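Local coordinates for putative acetoin utilization protein, acetoin dehydrogenase (Thermus thermophilus, PDB 5AWE) that is of unknown function but joins two CBS domains to an ACT domain, a combination consistent with sensing a small ligand, at residues A[47-50]-A[51-55]. Sequence-based numbering, arbitrary orientation.
Sequences VTDK and DLKDA
Thr-48 and Asp-51 trade side-chain for backbone in a capping box, a worked example of how a helix is started. Thr-48 OG1, set between its own backbone N and carbonyl carbon (chi1 68°), accepts from Asp-51 N at 3.0 Å. That bond is nearly straight, at 171°. In return, Asp-51 OD1 takes a weak bond from Thr-48 N, 3.3 Å away. Strand 42-48, paired with strand 34-39, thus passes directly into the short helix 49-53 of the first CBS domain, where Leu-52 turns inward against Ile-24 and Leu-27 of helix 20-30.

Lys-53 can be followed outward from its backbone. Its CB rests 3.4 Å from Asp-49 O, the carbonyl that also accepts Lys-53 N. CG stays near the same oxygen, 3.6 Å from Asp-49 O, and a bend at chi2 folds the chain back over it, bringing CD to 3.1 Å from Asp-49 O. CE then lies beside the Asp-49 carboxylate, and after a second bend, at chi4, NZ closes a salt bridge to Asp-49 OD2 at 2.6 Å, on the syn side but 27° out of the carboxylate plane. Trp-66 of a neighbouring subunit offers this lysine a cation-pi partner. Replacing Lys-53 by alanine is likely to leave the Asp-49 carboxylate without its cation and that indole without a charged partner. The ammonium group probably divides its charge between a carboxylate within the first helical turn and an aromatic ring across the subunit interface.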
loop_
_atom_site.group_PDB
_atom_site.type_symbol
_atom_site.label_atom_id
_atom_site.label_comp_id
_atom_site.label_asym_id
_atom_site.label_seq_id
_atom_site.Cartn_x
_atom_site.Cartn_y
_atom_site.Cartn_z
ATOM N N VAL A 47 19.636 7.722 8.945
ATOM C CA VAL A 47 18.503 6.886 8.577
ATOM C C VAL A 47 18.965 5.601 7.903
ATOM O O VAL A 47 19.869 5.622 7.061
ATOM C CB VAL A 47 17.537 7.637 7.613
ATOM C CG1 VAL A 47 16.843 8.774 8.337
ATOM C CG2 VAL A 47 18.307 8.181 6.439
ATOM N N THR A 48 18.343 4.487 8.275
ATOM C CA THR A 48 18.542 3.228 7.566
ATOM C C THR A 48 17.372 2.919 6.627
ATOM O O THR A 48 16.311 3.546 6.698
ATOM C CB THR A 48 18.669 2.051 8.531
ATOM O OG1 THR A 48 17.410 1.837 9.177
ATOM C CG2 THR A 48 19.743 2.328 9.577
ATOM N N ASP A 49 17.577 1.939 5.753
ATOM C CA ASP A 49 16.525 1.456 4.873
ATOM C C ASP A 49 15.358 0.949 5.717
ATOM O O ASP A 49 14.194 1.182 5.379
ATOM C CB ASP A 49 17.065 0.329 3.988
ATOM C CG ASP A 49 16.165 0.032 2.794
ATOM O OD1 ASP A 49 16.116 0.857 1.860
ATOM O OD2 ASP A 49 15.509 -1.030 2.785
ATOM N N LYS A 50 15.665 0.268 6.818
ATOM C CA LYS A 50 14.625 -0.168 7.746
ATOM C C LYS A 50 13.802 1.002 8.282
ATOM O O LYS A 50 12.581 1.025 8.129
ATOM C CB LYS A 50 15.240 -0.926 8.921
ATOM C CG LYS A 50 15.237 -2.435 8.777
ATOM C CD LYS A 50 15.229 -3.112 10.145
ATOM C CE LYS A 50 13.927 -2.828 10.892
ATOM N NZ LYS A 50 13.957 -3.324 12.298
ATOM N N ASP A 51 14.470 1.964 8.917
ATOM C CA ASP A 51 13.814 3.185 9.387
ATOM C C ASP A 51 12.820 3.730 8.348
ATOM O O ASP A 51 11.678 4.048 8.678
ATOM C CB ASP A 51 14.853 4.277 9.689
ATOM C CG ASP A 51 15.701 3.974 10.917
ATOM O OD1 ASP A 51 16.676 4.724 11.149
ATOM O OD2 ASP A 51 15.401 2.999 11.647
ATOM N N LEU A 52 13.263 3.839 7.099
ATOM C CA LEU A 52 12.426 4.381 6.038
ATOM C C LEU A 52 11.222 3.484 5.737
ATOM O O LEU A 52 10.098 3.964 5.618
ATOM C CB LEU A 52 13.251 4.572 4.762
ATOM C CG LEU A 52 14.005 5.882 4.504
ATOM C CD1 LEU A 52 13.801 6.887 5.649
ATOM C CD2 LEU A 52 15.482 5.554 4.302
ATOM N N LYS A 53 11.471 2.182 5.621
ATOM C CA LYS A 53 10.430 1.200 5.332
ATOM C C LYS A 53 9.406 1.068 6.461
ATOM O O LYS A 53 8.208 0.962 6.201
ATOM C CB LYS A 53 11.060 -0.171 5.071
ATOM C CG LYS A 53 11.476 -0.436 3.632
ATOM C CD LYS A 53 12.240 0.717 3.014
ATOM C CE LYS A 53 12.696 0.354 1.610
ATOM N NZ LYS A 53 13.195 -1.049 1.560
ATOM N N ASP A 54 9.875 1.067 7.706
ATOM C CA ASP A 54 8.992 0.862 8.854
ATOM C C ASP A 54 8.332 2.155 9.319
ATOM O O ASP A 54 7.639 2.174 10.339
ATOM C CB ASP A 54 9.762 0.242 10.031
ATOM C CG ASP A 54 10.147 -1.215 9.789
ATOM O OD1 ASP A 54 9.832 -1.756 8.705
ATOM O OD2 ASP A 54 10.772 -1.819 10.689
ATOM N N ALA A 55 8.555 3.233 8.573
ATOM C CA ALA A 55 7.987 4.531 8.915
ATOM C C ALA A 55 6.485 4.417 9.135
ATOM O O ALA A 55 5.778 3.839 8.312
ATOM C CB ALA A 55 8.271 5.532 7.802
#